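Local coordinates for protein endoglucanase (Ruminococcus champanellensis, PDB 6WQV) that probably hydrolyses internal beta-1,4 linkages in cellulose and related plant polysaccharides such as xylan, as a broad-specificity glycoside hydrolase of family 5, at residues A[14-19]-A[235-240]; A[21-26]-A[315-320]; A[125-130]-A[179-184]. One frame throughout, in Å; residues are numbered along the deposited sequence.

Contact 1. Residues A[14-19]-A[235-240]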
loop_
_atom_site.group_PDB
_atom_site.type_symbol
_atom_site.label_atom_id
_atom_site.label_comp_id
_atom_site.label_asym_id
_atom_site.label_seq_id
_atom_site.Cartn_x
_atom_site.Cartn_y
_atom_site.Cartn_z
ATOM N N LEU A 14 -12.018 15.194 8.881
ATOM C CA LEU A 14 -11.285 15.873 7.829
ATOM C C LEU A 14 -11.545 15.205 6.490
ATOM O O LEU A 14 -11.766 13.991 6.414
ATOM C CB LEU A 14 -9.786 15.794 8.080
ATOM C CG LEU A 14 -9.280 16.403 9.381
ATOM C CD1 LEU A 14 -7.789 16.136 9.476
ATOM C CD2 LEU A 14 -9.584 17.876 9.434
ATOM N N THR A 15 -11.475 15.993 5.426
ATOM C CA THR A 15 -11.592 15.394 4.106
ATOM C C THR A 15 -10.306 14.655 3.737
ATOM O O THR A 15 -9.240 14.837 4.342
ATOM C CB THR A 15 -11.833 16.457 3.040
ATOM O OG1 THR A 15 -10.650 17.254 2.898
ATOM C CG2 THR A 15 -12.996 17.338 3.401
ATOM N N ALA A 16 -10.404 13.829 2.696
ATOM C CA ALA A 16 -9.224 13.106 2.230
ATOM C C ALA A 16 -8.119 14.069 1.820
ATOM O O ALA A 16 -6.943 13.836 2.119
ATOM C CB ALA A 16 -9.601 12.202 1.057
ATOM N N SER A 17 -8.471 15.150 1.127
ATOM C CA SER A 17 -7.458 16.123 0.742
ATOM C C SER A 17 -6.782 16.719 1.968
ATOM O O SER A 17 -5.557 16.896 1.987
ATOM C CB SER A 17 -8.081 17.232 -0.103
ATOM O OG SER A 17 -8.500 16.733 -1.360
ATOM N N GLN A 18 -7.567 17.062 2.994
ATOM C CA GLN A 18 -6.989 17.631 4.207
ATOM C C GLN A 18 -6.058 16.647 4.900
ATOM O O GLN A 18 -4.987 17.032 5.385
ATOM C CB GLN A 18 -8.102 18.076 5.159
ATOM C CG GLN A 18 -8.816 19.346 4.717
ATOM C CD GLN A 18 -10.090 19.635 5.501
ATOM O OE1 GLN A 18 -10.748 18.728 6.009
ATOM N NE2 GLN A 18 -10.438 20.912 5.596
ATOM N N LEU A 19 -6.443 15.369 4.959
ATOM C CA LEU A 19 -5.587 14.369 5.579
ATOM C C LEU A 19 -4.299 14.204 4.788
ATOM O O LEU A 19 -3.205 14.167 5.368
ATOM C CB LEU A 19 -6.351 13.050 5.685
ATOM C CG LEU A 19 -5.694 11.903 6.437
ATOM C CD1 LEU A 19 -6.686 10.786 6.722
ATOM C CD2 LEU A 19 -4.528 11.347 5.640
ATOM N N LYS A 235 -14.086 11.293 1.312
ATOM C CA LYS A 235 -13.308 10.446 2.210
ATOM C C LYS A 235 -12.532 9.341 1.498
ATOM O O LYS A 235 -11.921 8.507 2.176
ATOM C CB LYS A 235 -14.217 9.815 3.279
ATOM C CG LYS A 235 -14.901 10.793 4.215
ATOM C CD LYS A 235 -13.947 11.414 5.224
ATOM C CE LYS A 235 -14.713 12.222 6.258
ATOM N NZ LYS A 235 -13.847 12.587 7.411
ATOM N N LEU A 236 -12.527 9.306 0.169
ATOM C CA LEU A 236 -11.900 8.225 -0.578
ATOM C C LEU A 236 -10.658 8.708 -1.319
ATOM O O LEU A 236 -10.638 9.807 -1.882
ATOM C CB LEU A 236 -12.876 7.602 -1.581
ATOM C CG LEU A 236 -14.152 7.025 -0.969
ATOM C CD1 LEU A 236 -15.027 6.394 -2.061
ATOM C CD2 LEU A 236 -13.864 6.012 0.117
ATOM N N ILE A 237 -9.640 7.846 -1.330
ATOM C CA ILE A 237 -8.351 8.105 -1.955
ATOM C C ILE A 237 -8.001 6.929 -2.856
ATOM O O ILE A 237 -8.140 5.770 -2.454
ATOM C CB ILE A 237 -7.262 8.252 -0.875
ATOM C CG1 ILE A 237 -7.615 9.353 0.122
ATOM C CG2 ILE A 237 -5.894 8.503 -1.506
ATOM C CD1 ILE A 237 -6.866 9.221 1.446
ATOM N N VAL A 238 -7.501 7.221 -4.046
ATOM C CA VAL A 238 -7.008 6.177 -4.941
ATOM C C VAL A 238 -5.533 5.924 -4.661
ATOM O O VAL A 238 -4.746 6.868 -4.485
ATOM C CB VAL A 238 -7.237 6.561 -6.413
ATOM C CG1 VAL A 238 -6.562 5.549 -7.338
ATOM C CG2 VAL A 238 -8.736 6.654 -6.708
ATOM N N ASP A 239 -5.147 4.651 -4.635
ATOM C CA ASP A 239 -3.753 4.252 -4.473
ATOM C C ASP A 239 -3.201 3.784 -5.814
ATOM O O ASP A 239 -3.715 2.828 -6.411
ATOM C CB ASP A 239 -3.580 3.143 -3.433
ATOM C CG ASP A 239 -2.104 2.822 -3.143
ATOM O OD1 ASP A 239 -1.211 3.345 -3.845
ATOM O OD2 ASP A 239 -1.837 2.038 -2.209
ATOM N N ILE A 240 -2.155 4.458 -6.280
ATOM C CA ILE A 240 -1.393 4.060 -7.450
ATOM C C ILE A 240 0.006 3.679 -6.978
ATOM O O ILE A 240 0.643 4.445 -6.244
ATOM C CB ILE A 240 -1.315 5.208 -8.469
ATOM C CG1 ILE A 240 -2.707 5.582 -9.004
ATOM C CG2 ILE A 240 -0.348 4.846 -9.586
ATOM C CD1 ILE A 240 -3.478 4.456 -9.679
#
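The polar link between residues 14-19 and 235-240 is made by one lysine. Lys235 starts off pointing away from the other segment, but its chain folds back at chi2 (-73°) and then runs extended, so that NZ arrives at Leu14 O, 2.7 Å away. The ammonium sits above the carbonyl plane, 45° out of it, rather than in line with a lone pair, and the methylene CE lies 3.4 Å from the same Leu14 O. NZ also hydrogen-bonds Ile205 O and forms a salt bridge with Asp13, so three oxygens hold the charge of a buried residue.

Just past the gripped carbonyl, helix 16-22 opens with a capping box. Thr15 N donates almost straight (166°) to Gln18 OE1 at 2.9 Å, in the carbonyl plane and on a lone pair, and Gln18 N returns a bond to Thr15 OG1 at 3.1 Å. This helix precedes the first strand of the TIM barrel and covers the N-terminal end of the barrel, where the strands start; strand 236-241 is the sixth.

The apolar contact is small and compact. Ala16 CB points at the start of the strand and meets Ile237 CG1 at 3.6 Å, with Ile237 CD1 slightly farther off. Ile237 has CG1 beside its backbone N, which turns that branch to the methyl group. Ala16 CB also lies 3.9 Å from Leu236 O. Ile237 touches Met209 of the adjacent strand 208-211, whereas Leu236 points away from residues 14-19 and packs on Val193 of helix 179-197.

Contact 2. Residues A[21-26]-A[315-320]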
loop_
_atom_site.group_PDB
_atom_site.type_symbol
_atom_site.label_atom_id
_atom_site.label_comp_id
_atom_site.label_asym_id
_atom_site.label_seq_id
_atom_site.Cartn_x
_atom_site.Cartn_y
_atom_site.Cartn_z
ATOM N N ASP A 21 -2.795 16.365 3.101
ATOM C CA ASP A 21 -1.943 17.533 3.306
ATOM C C ASP A 21 -1.212 17.496 4.641
ATOM O O ASP A 21 -0.270 18.271 4.838
ATOM C CB ASP A 21 -2.742 18.826 3.171
ATOM C CG ASP A 21 -2.998 19.192 1.719
ATOM O OD1 ASP A 21 -2.296 18.658 0.827
ATOM O OD2 ASP A 21 -3.901 20.014 1.469
ATOM N N GLU A 22 -1.615 16.618 5.551
ATOM C CA GLU A 22 -0.866 16.404 6.783
ATOM C C GLU A 22 0.224 15.355 6.635
ATOM O O GLU A 22 1.170 15.352 7.430
ATOM C CB GLU A 22 -1.816 15.992 7.903
ATOM C CG GLU A 22 -2.918 16.996 8.106
ATOM C CD GLU A 22 -3.435 17.014 9.519
ATOM O OE1 GLU A 22 -3.219 16.015 10.236
ATOM O OE2 GLU A 22 -4.047 18.028 9.915
ATOM N N ILE A 23 0.109 14.460 5.653
ATOM C CA ILE A 23 1.166 13.498 5.367
ATOM C C ILE A 23 2.352 14.226 4.744
ATOM O O ILE A 23 2.186 15.135 3.923
ATOM C CB ILE A 23 0.607 12.397 4.445
ATOM C CG1 ILE A 23 -0.444 11.583 5.208
ATOM C CG2 ILE A 23 1.719 11.537 3.904
ATOM C CD1 ILE A 23 -1.080 10.442 4.434
ATOM N N THR A 24 3.564 13.854 5.167
ATOM C CA THR A 24 4.782 14.389 4.560
ATOM C C THR A 24 5.292 13.391 3.520
ATOM O O THR A 24 5.148 13.612 2.314
ATOM C CB THR A 24 5.838 14.694 5.629
ATOM O OG1 THR A 24 6.057 13.546 6.454
ATOM C CG2 THR A 24 5.398 15.879 6.507
ATOM N N ILE A 25 5.860 12.285 3.995
ATOM C CA ILE A 25 6.351 11.184 3.165
ATOM C C ILE A 25 6.175 9.921 3.993
ATOM O O ILE A 25 6.235 9.956 5.227
ATOM C CB ILE A 25 7.815 11.439 2.730
ATOM C CG1 ILE A 25 8.306 10.339 1.782
ATOM C CG2 ILE A 25 8.717 11.566 3.957
ATOM C CD1 ILE A 25 9.705 10.582 1.228
ATOM N N GLY A 26 5.904 8.796 3.322
ATOM C CA GLY A 26 5.599 7.557 4.002
ATOM C C GLY A 26 6.588 6.430 3.709
ATOM O O GLY A 26 7.390 6.497 2.771
ATOM N N ASN A 315 1.144 17.797 -5.828
ATOM C CA ASN A 315 0.456 17.533 -4.561
ATOM C C ASN A 315 0.126 16.048 -4.384
ATOM O O ASN A 315 -0.959 15.689 -3.923
ATOM C CB ASN A 315 -0.787 18.412 -4.386
ATOM C CG ASN A 315 -1.203 18.562 -2.923
ATOM O OD1 ASN A 315 -0.373 18.485 -2.016
ATOM N ND2 ASN A 315 -2.494 18.779 -2.695
ATOM N N ILE A 316 1.081 15.178 -4.708
ATOM C CA ILE A 316 0.917 13.732 -4.577
ATOM C C ILE A 316 1.909 13.224 -3.534
ATOM O O ILE A 316 3.125 13.312 -3.739
ATOM C CB ILE A 316 1.130 12.995 -5.903
ATOM C CG1 ILE A 316 0.124 13.470 -6.950
ATOM C CG2 ILE A 316 0.986 11.494 -5.683
ATOM C CD1 ILE A 316 0.395 12.942 -8.334
ATOM N N ARG A 317 1.387 12.679 -2.434
ATOM C CA ARG A 317 2.239 12.083 -1.415
ATOM C C ARG A 317 2.763 10.737 -1.890
ATOM O O ARG A 317 2.106 10.026 -2.662
ATOM C CB ARG A 317 1.443 11.839 -0.132
ATOM C CG ARG A 317 0.810 13.049 0.510
ATOM C CD ARG A 317 1.847 14.010 1.038
ATOM N NE ARG A 317 2.221 14.953 -0.004
ATOM C CZ ARG A 317 1.508 16.026 -0.335
ATOM N NH1 ARG A 317 0.377 16.304 0.295
ATOM N NH2 ARG A 317 1.931 16.813 -1.309
ATOM N N CYS A 318 3.952 10.369 -1.397
ATOM C CA CYS A 318 4.648 9.156 -1.814
ATOM C C CYS A 318 5.046 8.308 -0.615
ATOM O O CYS A 318 5.413 8.842 0.436
ATOM C CB CYS A 318 5.924 9.529 -2.585
ATOM S SG CYS A 318 5.621 10.498 -4.082
ATOM N N ILE A 319 5.019 6.981 -0.797
ATOM C CA ILE A 319 5.329 6.015 0.262
ATOM C C ILE A 319 6.350 5.010 -0.271
ATOM O O ILE A 319 6.038 4.202 -1.150
ATOM C CB ILE A 319 4.067 5.299 0.780
ATOM C CG1 ILE A 319 2.969 6.307 1.119
ATOM C CG2 ILE A 319 4.406 4.454 2.001
ATOM C CD1 ILE A 319 1.749 5.701 1.826
ATOM N N TRP A 320 7.560 5.037 0.297
ATOM C CA TRP A 320 8.641 4.163 -0.153
ATOM C C TRP A 320 8.346 2.711 0.220
ATOM O O TRP A 320 7.885 2.423 1.325
ATOM C CB TRP A 320 9.980 4.603 0.492
ATOM C CG TRP A 320 11.140 3.707 0.102
ATOM C CD1 TRP A 320 11.502 2.523 0.681
ATOM C CD2 TRP A 320 12.054 3.914 -0.982
ATOM N NE1 TRP A 320 12.577 1.975 0.018
ATOM C CE2 TRP A 320 12.945 2.817 -0.995
ATOM C CE3 TRP A 320 12.212 4.924 -1.929
ATOM C CZ2 TRP A 320 13.966 2.705 -1.932
ATOM C CZ3 TRP A 320 13.227 4.816 -2.851
ATOM C CH2 TRP A 320 14.093 3.712 -2.846
HETATM O O HOH W 1 -4.159 16.913 -0.508
HETATM O O HOH W 2 5.558 12.517 -0.211
#
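The guanidinium of Arg317 meets two oxygens near its own plane: Asp21 OD1 at the edge, 3.6 Å from Arg317 NH1 in a long salt bridge, and Asn315 OD1, which takes a bond from Arg317 NH2 at 2.9 Å. The Asp21 carboxylate and Asn315 amide planes are 33° apart, and a water bridges them weakly. The other large flat group, the Trp320 indole, leads away from residues 21-26, stacks edge-to-face with Phe289 and gives NE1 to Phe333 O.

The backbone between these groups closes the TIM barrel, pairing its first strand in parallel with its eighth. Gly26 brackets Ile319: Gly26 N donates to Cys318 O (2.9 Å, 165°), and Gly26 O accepts from Trp320 N, also at 2.9 Å. Ile319 CG2 rests on Gly26 C at 3.4 Å.

Ahead of the pairing, Arg317 lays CG and CD against Ile23 CG2; the bend at chi2 sets CD there, and the second at chi3 (89°) turns the guanidinium back toward Asp21 and Asn315, where NH1 also hydrogen-bonds Leu20 O of helix 16-22. Where the chains diverge, a water accepts from Cys318 N at 2.9 Å and donates to Thr24 O at 2.8 Å.

Contact 3. Residues A[125-130]-A[179-184]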
loop_
_atom_site.group_PDB
_atom_site.type_symbol
_atom_site.label_atom_id
_atom_site.label_comp_id
_atom_site.label_asym_id
_atom_site.label_seq_id
_atom_site.Cartn_x
_atom_site.Cartn_y
_atom_site.Cartn_z
ATOM N N LEU A 125 -8.646 -13.614 -4.308
ATOM C CA LEU A 125 -9.163 -12.312 -4.746
ATOM C C LEU A 125 -9.067 -12.209 -6.270
ATOM O O LEU A 125 -8.263 -11.466 -6.840
ATOM C CB LEU A 125 -8.397 -11.192 -4.052
ATOM C CG LEU A 125 -8.918 -9.764 -4.208
ATOM C CD1 LEU A 125 -10.187 -9.571 -3.384
ATOM C CD2 LEU A 125 -7.870 -8.719 -3.814
ATOM N N ILE A 126 -9.916 -12.984 -6.929
ATOM C CA ILE A 126 -9.859 -13.198 -8.373
ATOM C C ILE A 126 -10.898 -12.313 -9.064
ATOM O O ILE A 126 -12.101 -12.472 -8.812
ATOM C CB ILE A 126 -10.103 -14.678 -8.698
ATOM C CG1 ILE A 126 -9.004 -15.542 -8.069
ATOM C CG2 ILE A 126 -10.213 -14.905 -10.204
ATOM C CD1 ILE A 126 -9.394 -17.006 -7.946
ATOM N N PRO A 127 -10.489 -11.416 -9.978
ATOM C CA PRO A 127 -11.472 -10.502 -10.607
ATOM C C PRO A 127 -12.095 -11.057 -11.886
ATOM O O PRO A 127 -11.780 -10.654 -13.016
ATOM C CB PRO A 127 -10.636 -9.254 -10.884
ATOM C CG PRO A 127 -9.258 -9.825 -11.199
ATOM C CD PRO A 127 -9.097 -11.044 -10.310
ATOM N N THR A 128 -13.009 -12.005 -11.707
ATOM C CA THR A 128 -13.781 -12.573 -12.801
ATOM C C THR A 128 -15.240 -12.643 -12.372
ATOM O O THR A 128 -15.554 -12.707 -11.178
ATOM C CB THR A 128 -13.330 -13.995 -13.166
ATOM O OG1 THR A 128 -13.566 -14.871 -12.054
ATOM C CG2 THR A 128 -11.856 -14.022 -13.545
ATOM N N ASN A 129 -16.135 -12.649 -13.361
ATOM C CA ASN A 129 -17.551 -12.794 -13.050
ATOM C C ASN A 129 -17.826 -14.105 -12.329
ATOM O O ASN A 129 -18.709 -14.178 -11.466
ATOM C CB ASN A 129 -18.382 -12.743 -14.331
ATOM C CG ASN A 129 -18.489 -11.347 -14.897
ATOM O OD1 ASN A 129 -18.320 -10.364 -14.182
ATOM N ND2 ASN A 129 -18.771 -11.257 -16.191
ATOM N N ALA A 130 -17.085 -15.159 -12.679
ATOM C CA ALA A 130 -17.335 -16.463 -12.079
ATOM C C ALA A 130 -17.005 -16.470 -10.590
ATOM O O ALA A 130 -17.630 -17.217 -9.828
ATOM C CB ALA A 130 -16.520 -17.536 -12.803
ATOM N N GLN A 179 -11.429 -6.268 -19.751
ATOM C CA GLN A 179 -12.533 -5.403 -19.354
ATOM C C GLN A 179 -13.320 -6.015 -18.206
ATOM O O GLN A 179 -13.733 -5.309 -17.280
ATOM C CB GLN A 179 -13.434 -5.162 -20.562
ATOM C CG GLN A 179 -14.668 -4.366 -20.257
ATOM C CD GLN A 179 -15.424 -4.002 -21.514
ATOM O OE1 GLN A 179 -14.860 -3.420 -22.439
ATOM N NE2 GLN A 179 -16.699 -4.361 -21.562
ATOM N N GLU A 180 -13.543 -7.327 -18.253
ATOM C CA GLU A 180 -14.279 -7.991 -17.185
ATOM C C GLU A 180 -13.585 -7.811 -15.840
ATOM O O GLU A 180 -14.236 -7.514 -14.834
ATOM C CB GLU A 180 -14.452 -9.469 -17.537
ATOM C CG GLU A 180 -15.135 -10.301 -16.473
ATOM C CD GLU A 180 -15.361 -11.741 -16.902
ATOM O OE1 GLU A 180 -15.584 -11.982 -18.109
ATOM O OE2 GLU A 180 -15.314 -12.634 -16.029
ATOM N N ALA A 181 -12.261 -7.973 -15.802
ATOM C CA ALA A 181 -11.555 -7.835 -14.533
ATOM C C ALA A 181 -11.665 -6.416 -13.991
ATOM O O ALA A 181 -11.815 -6.212 -12.781
ATOM C CB ALA A 181 -10.082 -8.198 -14.705
ATOM N N ARG A 182 -11.541 -5.417 -14.867
ATOM C CA ARG A 182 -11.617 -4.034 -14.407
ATOM C C ARG A 182 -13.003 -3.723 -13.869
ATOM O O ARG A 182 -13.151 -3.012 -12.868
ATOM C CB ARG A 182 -11.191 -3.098 -15.536
ATOM C CG ARG A 182 -9.759 -3.382 -15.995
ATOM C CD ARG A 182 -9.240 -2.415 -17.049
ATOM N NE ARG A 182 -9.956 -2.418 -18.321
ATOM C CZ ARG A 182 -9.588 -3.095 -19.409
ATOM N NH1 ARG A 182 -8.513 -3.879 -19.399
ATOM N NH2 ARG A 182 -10.310 -2.991 -20.510
ATOM N N GLN A 183 -14.041 -4.264 -14.519
ATOM C CA GLN A 183 -15.398 -4.098 -14.012
ATOM C C GLN A 183 -15.542 -4.720 -12.630
ATOM O O GLN A 183 -16.031 -4.080 -11.693
ATOM C CB GLN A 183 -16.398 -4.761 -14.958
ATOM C CG GLN A 183 -16.680 -4.034 -16.251
ATOM C CD GLN A 183 -17.547 -4.859 -17.189
ATOM O OE1 GLN A 183 -17.617 -6.084 -17.073
ATOM N NE2 GLN A 183 -18.214 -4.191 -18.121
ATOM N N VAL A 184 -15.157 -5.992 -12.497
ATOM C CA VAL A 184 -15.347 -6.706 -11.238
ATOM C C VAL A 184 -14.628 -6.008 -10.085
ATOM O O VAL A 184 -15.138 -5.963 -8.959
ATOM C CB VAL A 184 -14.912 -8.175 -11.407
ATOM C CG1 VAL A 184 -14.923 -8.893 -10.075
ATOM C CG2 VAL A 184 -15.843 -8.896 -12.383
HETATM O O HOH W 3 -18.626 -7.610 -14.667
HETATM O O HOH W 4 -19.002 -8.813 -17.821
HETATM O O HOH W 5 -15.863 -15.344 -15.419
#
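The amide of Asn129 lies flat over the carboxylate of Glu180, the two planes only 6° apart, with Asn129 ND2 3.5 Å from Glu180 CD. This stack joins the openings of two helices of the TIM barrel, 129-149 and 179-197, which follow the third and fourth strands; residues 125-128 end the loop leading into the first of them.

Glu180 reaches across from the first turn of its helix. Its CG is anti to the backbone N and the chain beyond is extended, which carries OE2 to Asn129 N, 2.8 Å away. The bond is nearly straight (172°), and the N-H comes from above the carboxylate plane, 26° out of it. A water donates to the same Glu180 OE2 and accepts from Ala130 N, so the acid serves two successive amides at the start of helix 129-149, where the helix end would be expected to stabilise its negative charge. Thr128, the N-cap residue, turns its OG1 instead to Gln131 N.

Pro127 faces the helix beside this polar pair. It is the centre of an inverse gamma turn, and its ring sets CG 4.0 Å from Ala181 CB. Its carbonyl also points at the helix, with Pro127 O 3.2 Å from Ala181 CA in a CA-H...O contact. Leu167, from a loop, touches both Pro127 and Ala181.

Val184, one turn after Glu180, uses its two branches separately. CG1, anti to the backbone N, packs against Pro127 CA at 3.8 Å; CG2 lies against Asn129 OD1 at 3.4 Å. Two waters extend the amide to Gln183: one accepts from Asn129 ND2, and the other donates to Asn129 OD1 at 2.8 Å and to Gln183 OE1 at 3.0 Å.

In the fold
From the N terminus the chain first enters helix 16-22, which serves contacts 1 and 2 in turn. Contact 1 closes its loop at strand 236-241, the sixth of the barrel; contact 2 starts after the first segment of contact 1 and closes later, at the eighth strand, so the two cross. Their centres lie about 11 Å apart and they touch through Leu14 and Glu22. Contact 3 is nested inside both loops and joins the starts of helices 129-149 and 179-197. It stands on the far side of the chain's centre from contact 2, about 30 Å between centres. Contact 1 thus ties the N-terminal helix to the barrel wall, contact 2 seals the barrel and contact 3 pairs two outer helices.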